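Local coordinates for protein thymidylate synthase 1 (Bacillus subtilis, PDB 1BKP) that probably catalyses, as a homodimer, the reductive methylation of dUMP to dTMP, with 5,10-methylenetetrahydrofolate as both methyl donor and reductant, at residues I56-V62 with L263-G269; I74-N80 with A106-G112; N51-P55 with N196-R200; L129-K134 with I202-Y208. Residues are numbered along the deposited sequence.

Contact 1 (I56-V62 with L263-G269); sequences ILTTKKV and LINYKHG
Residues 56-62 form an irregular loop that curls round the phenol of Tyr266. Tyr266 (chi1 t) drives its hydroxyl into this curl: OH donates to Leu57 O (2.7 Å) and accepts from Val62 N (3.0 Å). CA atoms pair Thr58 with His268 (4.2 Å) and Lys60 with Gly269 (4.8 Å). Gly269 N donates to Thr58 O (2.8 Å), which also receives a CA-H...O contact from His268 CA (3.0 Å); a CB on Gly269 would clash with Thr59 O. His268 (chi1 p) turns ND1 onto Gly269 O (2.8 Å), and Lys61 CB covers its ring face, 3.6 Å from the centroid. Ile56 CD1 packs on Leu263 CD2 (3.8 Å) and, off-centre, on the Tyr266 ring. Outside, Thr58 OG1 hydrogen-bonds Asp4 and Phe239 N, Thr59 OG1 Gln233, Lys60 NZ Ala185 O, Ile56 O Gln2 and Thr59 O Arg236. A tyrosine hydroxyl thus bridges backbone groups of a loop, joining the connection before helix 64-75 to the segment after strand 261-264 in the thymidylate synthase fold.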
loop_
_atom_site.group_PDB
_atom_site.type_symbol
_atom_site.label_atom_id
_atom_site.label_comp_id
_atom_site.label_asym_id
_atom_site.label_seq_id
_atom_site.Cartn_x
_atom_site.Cartn_y
_atom_site.Cartn_z
ATOM N N ILE A 56 -16.501 -2.800 14.305
ATOM C CA ILE A 56 -16.957 -4.171 14.280
ATOM C C ILE A 56 -18.371 -4.152 13.787
ATOM O O ILE A 56 -19.091 -3.104 13.861
ATOM C CB ILE A 56 -16.823 -4.822 15.682
ATOM C CG1 ILE A 56 -16.993 -6.351 15.615
ATOM C CG2 ILE A 56 -17.801 -4.203 16.707
ATOM C CD1 ILE A 56 -16.472 -7.052 16.898
ATOM N N LEU A 57 -18.673 -5.167 12.968
ATOM C CA LEU A 57 -20.031 -5.227 12.422
ATOM C C LEU A 57 -21.052 -5.614 13.483
ATOM O O LEU A 57 -20.721 -6.417 14.371
ATOM C CB LEU A 57 -20.154 -6.316 11.358
ATOM C CG LEU A 57 -19.383 -6.132 10.027
ATOM C CD1 LEU A 57 -20.012 -7.119 8.983
ATOM C CD2 LEU A 57 -19.456 -4.593 9.605
ATOM N N THR A 58 -22.281 -5.083 13.377
ATOM C CA THR A 58 -23.333 -5.563 14.280
ATOM C C THR A 58 -24.436 -6.328 13.482
ATOM O O THR A 58 -25.382 -6.897 14.065
ATOM C CB THR A 58 -23.927 -4.500 15.076
ATOM O OG1 THR A 58 -24.638 -3.577 14.233
ATOM C CG2 THR A 58 -22.817 -3.815 15.990
ATOM N N THR A 59 -24.346 -6.308 12.154
ATOM C CA THR A 59 -25.351 -6.995 11.356
ATOM C C THR A 59 -25.142 -8.519 11.325
ATOM O O THR A 59 -25.950 -9.245 10.780
ATOM C CB THR A 59 -25.513 -6.438 9.923
ATOM O OG1 THR A 59 -24.259 -6.555 9.323
ATOM C CG2 THR A 59 -25.995 -4.913 9.924
ATOM N N LYS A 60 -23.988 -8.966 11.807
ATOM C CA LYS A 60 -23.706 -10.397 11.987
ATOM C C LYS A 60 -22.594 -10.455 13.028
ATOM O O LYS A 60 -21.959 -9.444 13.306
ATOM C CB LYS A 60 -23.238 -11.078 10.690
ATOM C CG LYS A 60 -21.807 -10.786 10.288
ATOM C CD LYS A 60 -21.285 -11.708 9.241
ATOM C CE LYS A 60 -19.768 -11.352 8.888
ATOM N NZ LYS A 60 -19.181 -12.150 7.713
ATOM N N LYS A 61 -22.406 -11.594 13.696
ATOM C CA LYS A 61 -21.377 -11.647 14.703
ATOM C C LYS A 61 -20.006 -11.879 14.070
ATOM O O LYS A 61 -19.856 -12.714 13.201
ATOM C CB LYS A 61 -21.620 -12.820 15.638
ATOM C CG LYS A 61 -20.568 -12.968 16.673
ATOM C CD LYS A 61 -20.857 -14.292 17.435
ATOM C CE LYS A 61 -19.917 -14.465 18.624
ATOM N NZ LYS A 61 -20.169 -13.493 19.710
ATOM N N VAL A 62 -19.018 -11.119 14.461
ATOM C CA VAL A 62 -17.676 -11.352 13.902
ATOM C C VAL A 62 -16.979 -12.276 14.895
ATOM O O VAL A 62 -17.117 -12.084 16.122
ATOM C CB VAL A 62 -16.905 -10.012 13.796
ATOM C CG1 VAL A 62 -15.408 -10.259 13.485
ATOM C CG2 VAL A 62 -17.544 -9.145 12.623
ATOM N N LEU A 263 -14.846 -8.068 24.936
ATOM C CA LEU A 263 -15.794 -7.236 24.257
ATOM C C LEU A 263 -16.967 -7.168 25.131
ATOM O O LEU A 263 -17.533 -8.186 25.445
ATOM C CB LEU A 263 -16.222 -7.939 23.005
ATOM C CG LEU A 263 -16.488 -7.136 21.760
ATOM C CD1 LEU A 263 -15.349 -6.074 21.574
ATOM C CD2 LEU A 263 -16.602 -8.133 20.568
ATOM N N ILE A 264 -17.480 -5.991 25.372
ATOM C CA ILE A 264 -18.570 -5.825 26.280
ATOM C C ILE A 264 -19.755 -5.247 25.609
ATOM O O ILE A 264 -19.691 -4.223 24.946
ATOM C CB ILE A 264 -18.149 -4.795 27.405
ATOM C CG1 ILE A 264 -16.968 -5.339 28.211
ATOM C CG2 ILE A 264 -19.313 -4.407 28.296
ATOM C CD1 ILE A 264 -16.133 -4.187 28.685
ATOM N N ASN A 265 -20.881 -5.872 25.879
ATOM C CA ASN A 265 -22.169 -5.435 25.341
ATOM C C ASN A 265 -22.202 -5.599 23.798
ATOM O O ASN A 265 -22.810 -4.793 23.084
ATOM C CB ASN A 265 -22.412 -3.980 25.729
ATOM C CG ASN A 265 -23.776 -3.497 25.333
ATOM O OD1 ASN A 265 -24.793 -4.125 25.634
ATOM N ND2 ASN A 265 -23.808 -2.392 24.598
ATOM N N TYR A 266 -21.675 -6.717 23.324
ATOM C CA TYR A 266 -21.707 -6.908 21.853
ATOM C C TYR A 266 -23.047 -7.460 21.356
ATOM O O TYR A 266 -23.265 -8.637 21.480
ATOM C CB TYR A 266 -20.584 -7.841 21.457
ATOM C CG TYR A 266 -20.397 -8.021 19.955
ATOM C CD1 TYR A 266 -20.929 -7.110 19.005
ATOM C CD2 TYR A 266 -19.674 -9.126 19.476
ATOM C CE1 TYR A 266 -20.746 -7.277 17.605
ATOM C CE2 TYR A 266 -19.482 -9.326 18.083
ATOM C CZ TYR A 266 -20.048 -8.372 17.158
ATOM O OH TYR A 266 -19.911 -8.596 15.810
ATOM N N LYS A 267 -23.959 -6.619 20.860
ATOM C CA LYS A 267 -25.236 -7.107 20.322
ATOM C C LYS A 267 -25.049 -7.190 18.793
ATOM O O LYS A 267 -24.404 -6.305 18.213
ATOM C CB LYS A 267 -26.371 -6.113 20.579
ATOM C CG LYS A 267 -26.805 -5.974 21.988
ATOM C CD LYS A 267 -27.908 -4.910 22.011
ATOM C CE LYS A 267 -28.502 -4.757 23.400
ATOM N NZ LYS A 267 -29.681 -3.824 23.415
ATOM N N HIS A 268 -25.615 -8.193 18.147
ATOM C CA HIS A 268 -25.436 -8.333 16.687
ATOM C C HIS A 268 -26.605 -9.167 16.128
ATOM O O HIS A 268 -27.342 -9.756 16.937
ATOM C CB HIS A 268 -24.160 -9.091 16.465
ATOM C CG HIS A 268 -24.113 -10.369 17.244
ATOM N ND1 HIS A 268 -24.744 -11.529 16.804
ATOM C CD2 HIS A 268 -23.518 -10.691 18.413
ATOM C CE1 HIS A 268 -24.547 -12.500 17.670
ATOM N NE2 HIS A 268 -23.815 -12.021 18.660
ATOM N N GLY A 269 -26.794 -9.164 14.800
ATOM C CA GLY A 269 -27.895 -9.950 14.189
ATOM C C GLY A 269 -27.559 -11.450 14.163
ATOM O O GLY A 269 -26.490 -11.926 14.617
#

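Contact 2 (I74-N80 with A106-G112)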
loop_
_atom_site.group_PDB
_atom_site.type_symbol
_atom_site.label_atom_id
_atom_site.label_comp_id
_atom_site.label_asym_id
_atom_site.label_seq_id
_atom_site.Cartn_x
_atom_site.Cartn_y
_atom_site.Cartn_z
ATOM N N ILE A 74 0.633 -14.418 14.671
ATOM C CA ILE A 74 1.465 -13.717 13.685
ATOM C C ILE A 74 2.429 -12.620 14.269
ATOM O O ILE A 74 3.683 -12.613 13.974
ATOM C CB ILE A 74 0.554 -13.018 12.624
ATOM C CG1 ILE A 74 -0.336 -14.079 11.854
ATOM C CG2 ILE A 74 1.421 -12.250 11.533
ATOM C CD1 ILE A 74 -1.598 -13.292 11.159
ATOM N N TRP A 75 1.873 -11.713 15.058
ATOM C CA TRP A 75 2.622 -10.544 15.543
ATOM C C TRP A 75 3.364 -10.669 16.872
ATOM O O TRP A 75 4.411 -10.050 17.019
ATOM C CB TRP A 75 1.674 -9.351 15.694
ATOM C CG TRP A 75 1.322 -8.699 14.341
ATOM C CD1 TRP A 75 0.441 -9.152 13.355
ATOM C CD2 TRP A 75 1.956 -7.527 13.821
ATOM N NE1 TRP A 75 0.513 -8.303 12.257
ATOM C CE2 TRP A 75 1.419 -7.295 12.515
ATOM C CE3 TRP A 75 2.912 -6.639 14.341
ATOM C CZ2 TRP A 75 1.814 -6.203 11.728
ATOM C CZ3 TRP A 75 3.307 -5.524 13.537
ATOM C CH2 TRP A 75 2.756 -5.327 12.261
ATOM N N GLN A 76 2.882 -11.519 17.775
ATOM C CA GLN A 76 3.478 -11.661 19.096
ATOM C C GLN A 76 4.358 -12.892 19.162
ATOM O O GLN A 76 5.550 -12.775 19.455
ATOM C CB GLN A 76 2.402 -11.739 20.187
ATOM C CG GLN A 76 3.013 -11.578 21.547
ATOM C CD GLN A 76 2.024 -11.976 22.593
ATOM O OE1 GLN A 76 1.594 -13.100 22.595
ATOM N NE2 GLN A 76 1.565 -11.013 23.425
ATOM N N LEU A 77 3.829 -14.074 18.810
ATOM C CA LEU A 77 4.659 -15.272 18.823
ATOM C C LEU A 77 5.521 -15.244 17.560
ATOM O O LEU A 77 6.580 -15.919 17.480
ATOM C CB LEU A 77 3.774 -16.544 18.800
ATOM C CG LEU A 77 2.598 -16.616 19.827
ATOM C CD1 LEU A 77 1.994 -18.093 19.845
ATOM C CD2 LEU A 77 2.952 -16.181 21.143
ATOM N N LYS A 78 5.058 -14.573 16.509
ATOM C CA LYS A 78 5.813 -14.515 15.235
ATOM C C LYS A 78 6.109 -15.909 14.801
ATOM O O LYS A 78 7.262 -16.260 14.427
ATOM C CB LYS A 78 7.121 -13.703 15.412
ATOM C CG LYS A 78 6.828 -12.237 15.606
ATOM C CD LYS A 78 8.033 -11.301 16.055
ATOM C CE LYS A 78 8.419 -11.449 17.484
ATOM N NZ LYS A 78 9.348 -10.351 18.026
ATOM N N SER A 79 5.074 -16.729 14.715
ATOM C CA SER A 79 5.333 -18.141 14.427
ATOM C C SER A 79 4.737 -18.568 13.105
ATOM O O SER A 79 3.696 -18.041 12.741
ATOM C CB SER A 79 4.671 -19.004 15.563
ATOM O OG SER A 79 4.222 -20.283 15.090
ATOM N N ASN A 80 5.352 -19.519 12.405
ATOM C CA ASN A 80 4.760 -19.968 11.172
ATOM C C ASN A 80 4.284 -21.422 11.415
ATOM O O ASN A 80 3.999 -22.118 10.485
ATOM C CB ASN A 80 5.793 -19.960 10.020
ATOM C CG ASN A 80 6.932 -20.882 10.253
ATOM O OD1 ASN A 80 7.157 -21.349 11.354
ATOM N ND2 ASN A 80 7.717 -21.053 9.262
ATOM N N ALA A 106 6.102 -17.490 5.543
ATOM C CA ALA A 106 5.058 -16.478 5.468
ATOM C C ALA A 106 4.655 -15.973 6.822
ATOM O O ALA A 106 4.942 -16.563 7.912
ATOM C CB ALA A 106 3.903 -17.094 4.831
ATOM N N TYR A 107 3.924 -14.886 6.780
ATOM C CA TYR A 107 3.374 -14.261 7.933
ATOM C C TYR A 107 4.292 -14.093 9.109
ATOM O O TYR A 107 5.215 -13.279 9.058
ATOM C CB TYR A 107 2.037 -14.960 8.321
ATOM C CG TYR A 107 0.863 -14.688 7.408
ATOM C CD1 TYR A 107 0.039 -13.566 7.614
ATOM C CD2 TYR A 107 0.519 -15.559 6.370
ATOM C CE1 TYR A 107 -1.105 -13.317 6.823
ATOM C CE2 TYR A 107 -0.638 -15.300 5.586
ATOM C CZ TYR A 107 -1.426 -14.191 5.826
ATOM O OH TYR A 107 -2.564 -13.933 5.070
ATOM N N GLY A 108 3.971 -14.770 10.216
ATOM C CA GLY A 108 4.807 -14.680 11.383
ATOM C C GLY A 108 6.279 -14.886 11.144
ATOM O O GLY A 108 7.063 -14.252 11.774
ATOM N N PHE A 109 6.652 -15.746 10.209
ATOM C CA PHE A 109 8.059 -16.004 9.887
ATOM C C PHE A 109 8.734 -14.691 9.428
ATOM O O PHE A 109 9.840 -14.359 9.886
ATOM C CB PHE A 109 8.157 -17.025 8.767
ATOM C CG PHE A 109 9.580 -17.368 8.421
ATOM C CD1 PHE A 109 10.263 -18.356 9.162
ATOM C CD2 PHE A 109 10.259 -16.660 7.436
ATOM C CE1 PHE A 109 11.633 -18.599 8.886
ATOM C CE2 PHE A 109 11.612 -16.884 7.180
ATOM C CZ PHE A 109 12.306 -17.854 7.904
ATOM N N GLN A 110 8.040 -13.869 8.629
ATOM C CA GLN A 110 8.637 -12.644 8.152
ATOM C C GLN A 110 8.824 -11.648 9.302
ATOM O O GLN A 110 9.770 -10.871 9.304
ATOM C CB GLN A 110 7.771 -12.038 7.048
ATOM C CG GLN A 110 7.892 -12.872 5.683
ATOM C CD GLN A 110 9.335 -12.980 5.219
ATOM O OE1 GLN A 110 10.102 -12.003 5.356
ATOM N NE2 GLN A 110 9.736 -14.113 4.678
ATOM N N LEU A 111 7.846 -11.591 10.198
ATOM C CA LEU A 111 7.887 -10.657 11.357
ATOM C C LEU A 111 8.952 -11.009 12.426
ATOM O O LEU A 111 9.307 -10.151 13.292
ATOM C CB LEU A 111 6.505 -10.527 12.029
ATOM C CG LEU A 111 5.501 -9.750 11.116
ATOM C CD1 LEU A 111 4.164 -9.589 11.762
ATOM C CD2 LEU A 111 6.008 -8.362 10.631
ATOM N N GLY A 112 9.469 -12.255 12.333
ATOM C CA GLY A 112 10.410 -12.731 13.322
ATOM C C GLY A 112 11.846 -12.808 12.830
ATOM O O GLY A 112 12.725 -13.077 13.663
HETATM O O HOH W 1 2.107 -16.690 10.963
#
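Leu111 lays its CD1 methyl flat over the five-membered ring of Trp75, 3.7 Å from the centroid and 12° off the normal, a CH-pi contact that suits a branched aliphatic chain facing a broad indole. The same CD1 meets Ile74 CG2 at 3.8 Å, so leucine fills the angle between the two side chains. Ile74 CD1 lies 3.9 Å from Tyr107 CD1.

The backbones come closest at Lys78 and Gly108, with CA atoms 4.0 Å apart. Glycine suits position 108, since a CB would clash with Ser79 O and Lys78 C. Gly108 CA instead makes a CA-H...O contact with Ile74 O (3.5 Å). No direct hydrogen bond joins the segments; a water bridges them, donating to Ser79 O (2.7 Å) and accepting from Gly108 N (2.8 Å). Lys78, with positive phi after the helix, runs its aliphatic part past Leu111, CD lying 3.3 Å from Leu111 O, and its amino group reaches Asp124 and Tyr254.

Tyr107 stands about 5 Å, side chain to side chain, from the catalytic Cys160. The contact thus packs the end of helix 64-75 against the short helix 108-112, with Val126 of helix 125-135 touching Trp75, Lys78 and Leu111.

Contact 3 (N51-P55 with N196-R200)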
loop_
_atom_site.group_PDB
_atom_site.type_symbol
_atom_site.label_atom_id
_atom_site.label_comp_id
_atom_site.label_asym_id
_atom_site.label_seq_id
_atom_site.Cartn_x
_atom_site.Cartn_y
_atom_site.Cartn_z
ATOM N N ASN A 51 -11.532 6.063 15.643
ATOM C CA ASN A 51 -11.335 5.340 16.879
ATOM C C ASN A 51 -12.234 5.727 18.056
ATOM O O ASN A 51 -11.962 5.356 19.226
ATOM C CB ASN A 51 -9.829 5.282 17.274
ATOM C CG ASN A 51 -9.156 4.015 16.720
ATOM O OD1 ASN A 51 -9.728 2.934 16.832
ATOM N ND2 ASN A 51 -7.958 4.162 16.067
ATOM N N SER A 52 -13.335 6.406 17.758
ATOM C CA SER A 52 -14.269 6.782 18.828
ATOM C C SER A 52 -15.063 5.528 19.169
ATOM O O SER A 52 -15.651 5.423 20.209
ATOM C CB SER A 52 -15.155 7.918 18.395
ATOM O OG SER A 52 -15.818 7.605 17.179
ATOM N N GLU A 53 -15.071 4.550 18.269
ATOM C CA GLU A 53 -15.713 3.258 18.560
ATOM C C GLU A 53 -14.895 2.141 17.891
ATOM O O GLU A 53 -14.075 2.402 16.986
ATOM C CB GLU A 53 -17.177 3.233 18.060
ATOM C CG GLU A 53 -17.362 3.562 16.724
ATOM C CD GLU A 53 -18.878 3.623 16.318
ATOM O OE1 GLU A 53 -19.610 4.431 16.848
ATOM O OE2 GLU A 53 -19.301 2.894 15.413
ATOM N N VAL A 54 -15.103 0.912 18.359
ATOM C CA VAL A 54 -14.416 -0.272 17.848
ATOM C C VAL A 54 -15.014 -0.594 16.470
ATOM O O VAL A 54 -16.201 -0.586 16.341
ATOM C CB VAL A 54 -14.679 -1.438 18.822
ATOM C CG1 VAL A 54 -14.284 -2.746 18.208
ATOM C CG2 VAL A 54 -13.764 -1.220 20.045
ATOM N N PRO A 55 -14.186 -0.725 15.404
ATOM C CA PRO A 55 -14.792 -1.039 14.123
ATOM C C PRO A 55 -15.215 -2.521 14.091
ATOM O O PRO A 55 -14.384 -3.380 13.921
ATOM C CB PRO A 55 -13.665 -0.724 13.086
ATOM C CG PRO A 55 -12.424 -0.886 13.856
ATOM C CD PRO A 55 -12.742 -0.399 15.282
ATOM N N ASN A 196 -7.347 -3.263 14.087
ATOM C CA ASN A 196 -7.609 -2.179 15.035
ATOM C C ASN A 196 -7.165 -2.638 16.460
ATOM O O ASN A 196 -6.596 -1.847 17.282
ATOM C CB ASN A 196 -9.111 -1.821 15.020
ATOM C CG ASN A 196 -9.388 -0.595 15.842
ATOM O OD1 ASN A 196 -9.811 -0.739 16.932
ATOM N ND2 ASN A 196 -8.990 0.619 15.362
ATOM N N VAL A 197 -7.361 -3.924 16.756
ATOM C CA VAL A 197 -6.878 -4.438 18.062
ATOM C C VAL A 197 -5.326 -4.258 18.142
ATOM O O VAL A 197 -4.804 -3.726 19.110
ATOM C CB VAL A 197 -7.287 -5.943 18.287
ATOM C CG1 VAL A 197 -6.752 -6.429 19.663
ATOM C CG2 VAL A 197 -8.785 -5.974 18.308
ATOM N N LEU A 198 -4.633 -4.497 17.029
ATOM C CA LEU A 198 -3.197 -4.352 17.038
ATOM C C LEU A 198 -2.853 -2.841 17.306
ATOM O O LEU A 198 -1.891 -2.562 18.011
ATOM C CB LEU A 198 -2.603 -4.736 15.680
ATOM C CG LEU A 198 -1.075 -4.652 15.591
ATOM C CD1 LEU A 198 -0.403 -5.746 16.523
ATOM C CD2 LEU A 198 -0.701 -4.860 14.068
ATOM N N GLN A 199 -3.618 -1.911 16.724
ATOM C CA GLN A 199 -3.371 -0.501 16.949
ATOM C C GLN A 199 -3.448 -0.196 18.443
ATOM O O GLN A 199 -2.580 0.571 18.984
ATOM C CB GLN A 199 -4.392 0.368 16.249
ATOM C CG GLN A 199 -3.991 1.828 16.256
ATOM C CD GLN A 199 -4.979 2.681 15.497
ATOM O OE1 GLN A 199 -6.037 2.196 15.155
ATOM N NE2 GLN A 199 -4.661 3.975 15.270
ATOM N N ARG A 200 -4.566 -0.618 19.060
ATOM C CA ARG A 200 -4.780 -0.419 20.503
ATOM C C ARG A 200 -3.692 -1.058 21.340
ATOM O O ARG A 200 -3.215 -0.427 22.318
ATOM C CB ARG A 200 -6.173 -0.928 20.912
ATOM C CG ARG A 200 -7.304 -0.077 20.159
ATOM C CD ARG A 200 -8.722 -0.609 20.392
ATOM N NE ARG A 200 -9.613 0.195 19.569
ATOM C CZ ARG A 200 -10.471 1.081 20.047
ATOM N NH1 ARG A 200 -10.667 1.221 21.374
ATOM N NH2 ARG A 200 -11.185 1.760 19.197
HETATM O O HOH W 2 -12.951 3.342 21.079
#
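The amide of Asn51 plugs into a polar patch on helix 188-206, using both its ends. Asn51 OD1 accepts from Asn196 ND2 (2.8 Å), while Asn51 ND2 donates to Gln199 OE1 (2.9 Å); a second, weak bond to Asn51 OD1 comes from Arg200 NH2 (3.0 Å, 123° at the hydrogen). An asparagine suits the place because it presents a donor and an acceptor together, and its positive phi (71°) fits the turn that follows strand 39-49.

The helix residues are also tied to one another. Arg200 NE donates to Asn196 OD1 (2.8 Å), one helical turn back, which holds the guanidinium beside the loop. Water 2 adds a bridge, donating to Asn51 O (2.9 Å) and accepting from Arg200 NH2 (3.0 Å).

Around this polar centre the packing is light. Val54 CG2 rests over one face of the guanidinium, 4.0 Å from Arg200 CZ, so a valine covers the flat, poorly solvated side of the charged group. Pro55 CD approaches Asn196 OD1 at 3.4 Å.

Strand 209-223 lies alongside: Tyr213 touches Asn51, Asn196 and Gln199, Asn51 ND2 also donates to Gly211 O, and Gln199 NE2 to Glu212 O and to Leu173 O of strand 172-183. Leu244 of strand 243-246 packs on Val54 and Arg200, so the loop is held between the long helix, the main sheet and the small two-stranded sheet.

Contact 4 (L129-K134 with I202-Y208)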
loop_
_atom_site.group_PDB
_atom_site.type_symbol
_atom_site.label_atom_id
_atom_site.label_comp_id
_atom_site.label_asym_id
_atom_site.label_seq_id
_atom_site.Cartn_x
_atom_site.Cartn_y
_atom_site.Cartn_z
ATOM N N LEU A 129 10.145 -1.758 14.907
ATOM C CA LEU A 129 9.029 -0.798 14.890
ATOM C C LEU A 129 8.751 -0.261 16.298
ATOM O O LEU A 129 8.595 0.972 16.482
ATOM C CB LEU A 129 7.725 -1.541 14.412
ATOM C CG LEU A 129 6.391 -0.682 14.526
ATOM C CD1 LEU A 129 6.462 0.525 13.560
ATOM C CD2 LEU A 129 5.079 -1.520 14.291
ATOM N N LEU A 130 8.711 -1.138 17.311
ATOM C CA LEU A 130 8.373 -0.666 18.686
ATOM C C LEU A 130 9.384 0.400 19.175
ATOM O O LEU A 130 8.993 1.510 19.640
ATOM C CB LEU A 130 8.350 -1.853 19.645
ATOM C CG LEU A 130 7.062 -2.698 19.522
ATOM C CD1 LEU A 130 7.234 -3.851 20.407
ATOM C CD2 LEU A 130 5.706 -1.970 19.867
ATOM N N HIS A 131 10.660 0.129 18.869
ATOM C CA HIS A 131 11.741 1.020 19.244
ATOM C C HIS A 131 11.589 2.364 18.526
ATOM O O HIS A 131 11.696 3.422 19.120
ATOM C CB HIS A 131 13.083 0.393 18.937
ATOM C CG HIS A 131 14.261 1.328 19.205
ATOM N ND1 HIS A 131 14.639 2.313 18.316
ATOM C CD2 HIS A 131 15.055 1.473 20.284
ATOM C CE1 HIS A 131 15.604 3.040 18.857
ATOM N NE2 HIS A 131 15.880 2.551 20.044
ATOM N N GLN A 132 11.350 2.311 17.212
ATOM C CA GLN A 132 11.234 3.523 16.378
ATOM C C GLN A 132 10.020 4.414 16.670
ATOM O O GLN A 132 10.126 5.659 16.649
ATOM C CB GLN A 132 11.253 3.135 14.891
ATOM C CG GLN A 132 12.666 2.609 14.433
ATOM C CD GLN A 132 13.783 3.708 14.597
ATOM O OE1 GLN A 132 14.528 3.708 15.552
ATOM N NE2 GLN A 132 13.829 4.642 13.678
ATOM N N LEU A 133 8.890 3.791 17.008
ATOM C CA LEU A 133 7.724 4.588 17.364
ATOM C C LEU A 133 8.030 5.422 18.645
ATOM O O LEU A 133 7.572 6.562 18.790
ATOM C CB LEU A 133 6.531 3.658 17.649
ATOM C CG LEU A 133 5.907 3.004 16.393
ATOM C CD1 LEU A 133 4.803 2.008 16.796
ATOM C CD2 LEU A 133 5.342 4.180 15.474
ATOM N N LYS A 134 8.795 4.846 19.565
ATOM C CA LYS A 134 9.133 5.602 20.785
ATOM C C LYS A 134 10.294 6.576 20.607
ATOM O O LYS A 134 10.276 7.628 21.215
ATOM C CB LYS A 134 9.551 4.644 21.943
ATOM C CG LYS A 134 8.388 3.717 22.392
ATOM C CD LYS A 134 8.765 2.810 23.563
ATOM C CE LYS A 134 9.709 1.706 23.058
ATOM N NZ LYS A 134 9.853 0.622 24.088
ATOM N N ILE A 202 -0.496 -1.653 20.545
ATOM C CA ILE A 202 0.791 -0.979 20.324
ATOM C C ILE A 202 0.752 0.422 20.902
ATOM O O ILE A 202 1.697 0.853 21.512
ATOM C CB ILE A 202 1.370 -1.058 18.787
ATOM C CG1 ILE A 202 1.898 -2.499 18.491
ATOM C CG2 ILE A 202 2.558 0.025 18.641
ATOM C CD1 ILE A 202 2.229 -2.786 17.071
ATOM N N ALA A 203 -0.356 1.110 20.766
ATOM C CA ALA A 203 -0.447 2.446 21.328
ATOM C C ALA A 203 -0.302 2.377 22.891
ATOM O O ALA A 203 0.372 3.249 23.510
ATOM C CB ALA A 203 -1.815 3.030 20.964
ATOM N N GLN A 204 -0.865 1.288 23.497
ATOM C CA GLN A 204 -0.844 1.164 24.930
ATOM C C GLN A 204 0.582 0.995 25.419
ATOM O O GLN A 204 0.953 1.658 26.360
ATOM C CB GLN A 204 -1.741 0.005 25.402
ATOM C CG GLN A 204 -1.548 -0.306 26.940
ATOM C CD GLN A 204 -2.651 -1.198 27.470
ATOM O OE1 GLN A 204 -3.814 -0.924 27.228
ATOM N NE2 GLN A 204 -2.288 -2.287 28.208
ATOM N N VAL A 205 1.393 0.199 24.728
ATOM C CA VAL A 205 2.740 -0.062 25.165
ATOM C C VAL A 205 3.843 0.953 24.753
ATOM O O VAL A 205 4.996 0.851 25.208
ATOM C CB VAL A 205 3.144 -1.460 24.832
ATOM C CG1 VAL A 205 2.208 -2.419 25.524
ATOM C CG2 VAL A 205 3.196 -1.707 23.308
ATOM N N THR A 206 3.498 1.893 23.860
ATOM C CA THR A 206 4.435 2.888 23.416
ATOM C C THR A 206 4.033 4.235 24.020
ATOM O O THR A 206 4.692 5.246 23.811
ATOM C CB THR A 206 4.502 2.967 21.930
ATOM O OG1 THR A 206 3.186 3.236 21.367
ATOM C CG2 THR A 206 5.122 1.685 21.384
ATOM N N GLY A 207 2.915 4.251 24.689
ATOM C CA GLY A 207 2.460 5.446 25.340
ATOM C C GLY A 207 1.774 6.506 24.528
ATOM O O GLY A 207 1.913 7.714 24.848
ATOM N N TYR A 208 1.106 6.142 23.438
ATOM C CA TYR A 208 0.423 7.177 22.676
ATOM C C TYR A 208 -1.028 6.990 22.760
ATOM O O TYR A 208 -1.518 5.946 23.236
ATOM C CB TYR A 208 0.807 7.105 21.159
ATOM C CG TYR A 208 2.236 7.394 20.890
ATOM C CD1 TYR A 208 2.747 8.698 21.092
ATOM C CD2 TYR A 208 3.122 6.373 20.469
ATOM C CE1 TYR A 208 4.110 8.984 20.878
ATOM C CE2 TYR A 208 4.454 6.624 20.273
ATOM C CZ TYR A 208 4.947 7.942 20.472
ATOM O OH TYR A 208 6.283 8.240 20.236
#
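Ile202 is the main bump of helix 188-206, and three leucines of helix 125-135 close round it. Its CG2 methyl meets Leu133 CD1 at 3.5 Å and Leu130 CD2 at 3.9 Å, while its CD1 reaches Leu129 CD2 at 4.2 Å. Beta-branching suits the site, since the methyls spread to meet several neighbours at once.

In return, Leu130 CD2 dips into the hollow formed by Ile202, Val205 and Thr206, lying 4.3 Å from Val205 CG2 and 4.0 Å from Thr206 CG2. Thr206 presents its methyl to helix 125-135, also touching Lys134 CG at 4.0 Å, while its hydroxyl turns back to Ile202 O (2.8 Å), hiding its polarity.

The axes of the short segments approach to 10.5 Å, crossing at -60°, so side chains, not backbones, fill the gap. Gly207, the first residue to leave helical phi/psi, has positive phi (80°), where a CB would jam against the preceding carbonyl O. Tyr208 then stretches across, and its OH donates to Leu133 O (2.6 Å).

Beneath lies the main sheet: Trp166 of strand 161-169 touches Leu129, Leu133 and Ile202, and Leu173 of strand 172-183 touches Leu133, Ile202 and Tyr208, under both helices.

Overall arrangement
Contacts 3 and 4 share helix 188-206, using successive parts of it, their centres 15 Å apart. Contact 1 continues the loop of contact 3, with centres 14 Å apart: residues 51-55 meet the helix and residues 56-62 meet segment 263-269. Contact 2 touches contact 3 where Trp75 CE2 meets Leu198 CD2 at 3.6 Å; its centre is 19 Å from that of contact 4 and 28 Å from that of contact 1, across the middle of the chain. Contact 2 approaches the catalytic Cys160 through Tyr107; in contact 1, the side chain of Lys60 is about 8 Å from that of Asp183, predicted to bind folate and to contribute to the dUMP site shared across the dimer.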